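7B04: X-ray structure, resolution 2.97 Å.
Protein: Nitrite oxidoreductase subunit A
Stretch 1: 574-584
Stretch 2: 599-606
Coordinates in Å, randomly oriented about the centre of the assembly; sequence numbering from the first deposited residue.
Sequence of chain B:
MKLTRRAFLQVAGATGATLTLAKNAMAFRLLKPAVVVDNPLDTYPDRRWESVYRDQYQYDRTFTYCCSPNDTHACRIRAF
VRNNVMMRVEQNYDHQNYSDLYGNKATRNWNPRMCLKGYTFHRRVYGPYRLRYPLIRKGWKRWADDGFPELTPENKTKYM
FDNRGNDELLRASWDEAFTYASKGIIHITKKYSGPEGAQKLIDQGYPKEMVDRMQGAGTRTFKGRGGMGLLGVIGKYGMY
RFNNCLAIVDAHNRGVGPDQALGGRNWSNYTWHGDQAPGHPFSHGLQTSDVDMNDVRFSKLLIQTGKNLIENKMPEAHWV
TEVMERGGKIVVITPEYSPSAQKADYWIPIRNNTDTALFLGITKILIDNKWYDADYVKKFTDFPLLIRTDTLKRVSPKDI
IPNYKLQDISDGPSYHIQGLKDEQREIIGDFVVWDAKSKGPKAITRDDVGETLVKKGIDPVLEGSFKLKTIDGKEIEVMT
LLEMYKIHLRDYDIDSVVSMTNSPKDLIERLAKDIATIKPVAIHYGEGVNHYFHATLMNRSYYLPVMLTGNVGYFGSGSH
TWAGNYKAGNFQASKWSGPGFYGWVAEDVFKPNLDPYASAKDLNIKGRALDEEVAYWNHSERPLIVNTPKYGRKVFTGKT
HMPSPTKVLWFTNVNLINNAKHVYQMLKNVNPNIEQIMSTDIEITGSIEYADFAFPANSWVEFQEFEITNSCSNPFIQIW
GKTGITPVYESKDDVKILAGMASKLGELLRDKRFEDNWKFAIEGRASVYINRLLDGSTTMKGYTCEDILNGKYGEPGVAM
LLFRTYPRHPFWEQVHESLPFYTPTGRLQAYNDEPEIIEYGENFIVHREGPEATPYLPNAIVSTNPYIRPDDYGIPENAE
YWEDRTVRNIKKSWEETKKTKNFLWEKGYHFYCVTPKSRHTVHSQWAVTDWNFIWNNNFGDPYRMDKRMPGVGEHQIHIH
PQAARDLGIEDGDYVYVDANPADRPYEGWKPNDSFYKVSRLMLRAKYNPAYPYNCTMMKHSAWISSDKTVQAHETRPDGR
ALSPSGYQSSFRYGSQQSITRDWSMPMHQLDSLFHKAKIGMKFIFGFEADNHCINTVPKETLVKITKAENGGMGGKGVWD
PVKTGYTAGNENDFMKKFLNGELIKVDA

Stretch 1 (574-584) SKWSGPGFYGW
Stretch 2 599-606: SAKDLNIK

A single lysine, stretched to full length along the backbone of the facing segment, makes the one hydrogen bond between the two stretches. Lys 601 leaves its CA sideways (chi1 -70°, m) and then runs t, t, t, so that its NZ reaches Trp 576 O at 3.0 Å; Lys 575 O lies 3.5 Å from the same NZ, and Ser 577 O is 3.4 Å from Lys 601 CE. Within this contact the ammonium meets backbone carbonyl oxygens. The CA-to-CB bonds of Lys 575, Trp 576 and Ser 577 (helical phi/psi, -67/-51, -69/-27 and -88/-61) point away from stretch 2.

Gly 578 follows at 137/-158, its CA 5.5 Å from Lys 601 CA. A CB here would be jammed against the preceding carbonyl and would clash with Pro 579 CD, so glycine fits. Gly 578 N bonds to Ser 574 O (2.8 Å).

Pro 579 (-74/-23, C-gamma endo) points toward stretch 2 and packs against Ala 600 and Ile 605. Its CG lies 3.2 Å from Ala 600 O, its CD 4.1 Å from Ala 600 CB, and its CB 3.5 Å from Ile 605 CG1. It also opens a type II' turn through Gly 580 (64/-130), whose positive phi favours glycine, and Phe 581 (-64/-27), with Tyr 582 N bonded to Pro 579 O (3.2 Å).

The turn leads into a helix that continues past Trp 584. Tyr 582 (chi1 m) offers its CB to Ile 605 CG2 at 3.8 Å while its ring leads away. Gly 583 CA, 6.4 Å from Ile 605 CA, admits Ile 605 CD1 at 3.6 Å and Leu 603 CD1 at 4.1 Å.

Both chains advance the same way. Ala 600 (-62/-19) and Lys 601 (-84/-13) lie in a bend where Asp 602 N bonds to Ser 599 O (2.8 Å); Leu 603 (-91/141; m, t) and Ile 605 (-98/109; m, m) then point toward stretch 1 from extended backbone. The contact buries 363 Å².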

# COMPACT_ATOMS: atom_id res chain seq x y z
N SER B 574 -14.67 34.07 7.56
CA SER B 574 -15.17 35.20 6.78
C SER B 574 -16.09 36.03 7.67
O SER B 574 -16.36 35.66 8.82
CB SER B 574 -15.87 34.73 5.50
OG SER B 574 -17.10 34.08 5.78
N LYS B 575 -16.56 37.15 7.13
CA LYS B 575 -17.43 38.04 7.90
C LYS B 575 -18.78 37.39 8.19
O LYS B 575 -19.23 37.37 9.35
CB LYS B 575 -17.61 39.36 7.16
CG LYS B 575 -16.31 39.96 6.64
N TRP B 576 -19.44 36.86 7.16
CA TRP B 576 -20.74 36.24 7.39
C TRP B 576 -20.59 34.94 8.18
O TRP B 576 -21.53 34.54 8.88
CB TRP B 576 -21.45 35.98 6.06
CG TRP B 576 -20.85 34.87 5.24
CD1 TRP B 576 -19.90 35.00 4.27
CD2 TRP B 576 -21.16 33.48 5.32
NE1 TRP B 576 -19.59 33.77 3.74
CE2 TRP B 576 -20.35 32.82 4.37
CE3 TRP B 576 -22.03 32.72 6.10
CZ2 TRP B 576 -20.40 31.44 4.18
CZ3 TRP B 576 -22.08 31.35 5.92
CH2 TRP B 576 -21.26 30.72 4.96
N SER B 577 -19.44 34.29 8.08
CA SER B 577 -19.23 32.98 8.71
C SER B 577 -18.74 33.12 10.15
O SER B 577 -19.42 32.68 11.08
CB SER B 577 -18.24 32.15 7.88
OG SER B 577 -16.92 32.65 8.03
N GLY B 578 -17.58 33.72 10.35
CA GLY B 578 -17.01 33.81 11.68
C GLY B 578 -15.52 33.52 11.72
O GLY B 578 -14.81 33.63 10.72
N PRO B 579 -15.03 33.14 12.90
CA PRO B 579 -13.58 32.93 13.06
C PRO B 579 -13.08 31.65 12.41
O PRO B 579 -11.88 31.57 12.11
CB PRO B 579 -13.41 32.87 14.58
CG PRO B 579 -14.71 32.33 15.07
CD PRO B 579 -15.77 32.88 14.15
N GLY B 580 -13.94 30.66 12.19
CA GLY B 580 -13.49 29.43 11.55
C GLY B 580 -12.49 28.69 12.40
O GLY B 580 -12.69 28.44 13.59
N PHE B 581 -11.37 28.31 11.76
CA PHE B 581 -10.34 27.54 12.44
C PHE B 581 -9.72 28.31 13.59
O PHE B 581 -9.24 27.71 14.56
CB PHE B 581 -9.28 27.11 11.43
CG PHE B 581 -8.23 26.19 11.98
CD1 PHE B 581 -8.53 24.87 12.25
CD2 PHE B 581 -6.95 26.65 12.21
CE1 PHE B 581 -7.57 24.02 12.75
CE2 PHE B 581 -5.98 25.80 12.71
CZ PHE B 581 -6.29 24.48 12.98
N TYR B 582 -9.71 29.65 13.52
CA TYR B 582 -9.14 30.45 14.59
C TYR B 582 -9.91 30.28 15.90
O TYR B 582 -9.34 30.50 16.98
CB TYR B 582 -9.12 31.93 14.20
CG TYR B 582 -8.18 32.27 13.07
CD1 TYR B 582 -6.80 32.21 13.24
CD2 TYR B 582 -8.67 32.65 11.83
CE1 TYR B 582 -5.94 32.52 12.21
CE2 TYR B 582 -7.81 32.97 10.79
CZ TYR B 582 -6.45 32.90 10.98
OH TYR B 582 -5.60 33.21 9.95
N GLY B 583 -11.19 29.91 15.82
CA GLY B 583 -11.96 29.71 17.04
C GLY B 583 -11.37 28.66 17.95
O GLY B 583 -11.40 28.79 19.18
N TRP B 584 -10.82 27.59 17.36
CA TRP B 584 -10.24 26.51 18.16
C TRP B 584 -8.80 26.80 18.56
O TRP B 584 -8.42 26.56 19.71
CB TRP B 584 -10.32 25.20 17.37
CG TRP B 584 -9.55 24.06 17.96
CD1 TRP B 584 -8.51 23.39 17.38
CD2 TRP B 584 -9.76 23.45 19.24
NE1 TRP B 584 -8.06 22.40 18.23
CE2 TRP B 584 -8.81 22.42 19.37
CE3 TRP B 584 -10.66 23.68 20.29
CZ2 TRP B 584 -8.74 21.62 20.51
CZ3 TRP B 584 -10.57 22.89 21.42
CH2 TRP B 584 -9.62 21.87 21.52
N SER B 599 -22.24 30.76 20.35
CA SER B 599 -22.03 30.91 18.92
C SER B 599 -20.56 31.21 18.65
O SER B 599 -19.88 31.86 19.45
CB SER B 599 -22.91 32.02 18.35
OG SER B 599 -22.64 32.23 16.97
N ALA B 600 -20.06 30.73 17.51
CA ALA B 600 -18.65 30.92 17.17
C ALA B 600 -18.28 32.39 17.03
O ALA B 600 -17.09 32.73 17.12
CB ALA B 600 -18.31 30.18 15.89
N LYS B 601 -19.26 33.27 16.82
CA LYS B 601 -18.99 34.70 16.76
C LYS B 601 -18.93 35.34 18.13
O LYS B 601 -18.47 36.49 18.25
CB LYS B 601 -20.05 35.40 15.90
CG LYS B 601 -19.95 35.07 14.42
CD LYS B 601 -20.98 35.84 13.61
CE LYS B 601 -20.89 35.51 12.13
NZ LYS B 601 -21.90 36.24 11.33
N ASP B 602 -19.37 34.64 19.18
CA ASP B 602 -19.23 35.10 20.55
C ASP B 602 -17.87 34.77 21.15
O ASP B 602 -17.65 35.02 22.34
CB ASP B 602 -20.33 34.49 21.43
CG ASP B 602 -21.72 34.95 21.02
OD1 ASP B 602 -21.85 36.08 20.52
OD2 ASP B 602 -22.67 34.16 21.21
N LEU B 603 -16.95 34.22 20.35
CA LEU B 603 -15.63 33.84 20.84
C LEU B 603 -14.65 34.99 20.66
O LEU B 603 -14.69 35.71 19.66
CB LEU B 603 -15.12 32.61 20.09
CG LEU B 603 -15.90 31.31 20.23
CD1 LEU B 603 -15.35 30.25 19.30
CD2 LEU B 603 -15.87 30.83 21.67
N ASN B 604 -13.77 35.16 21.65
CA ASN B 604 -12.74 36.19 21.59
C ASN B 604 -11.53 35.59 20.88
O ASN B 604 -10.87 34.69 21.40
CB ASN B 604 -12.38 36.66 23.00
CG ASN B 604 -13.51 37.43 23.66
OD1 ASN B 604 -14.15 38.28 23.03
ND2 ASN B 604 -13.76 37.14 24.93
N ILE B 605 -11.24 36.10 19.69
CA ILE B 605 -10.20 35.55 18.83
C ILE B 605 -8.93 36.37 19.00
O ILE B 605 -8.86 37.52 18.55
CB ILE B 605 -10.64 35.51 17.36
CG1 ILE B 605 -11.91 34.67 17.23
CG2 ILE B 605 -9.53 34.95 16.48
CD1 ILE B 605 -11.76 33.27 17.76
N LYS B 606 -7.93 35.78 19.65
CA LYS B 606 -6.60 36.38 19.69
C LYS B 606 -5.59 35.26 19.96
O LYS B 606 -5.54 34.74 21.07
CB LYS B 606 -6.50 37.47 20.75
CG LYS B 606 -5.09 37.99 20.95
CD LYS B 606 -5.06 39.13 21.95
CE LYS B 606 -3.63 39.51 22.29
NZ LYS B 606 -3.58 40.70 23.20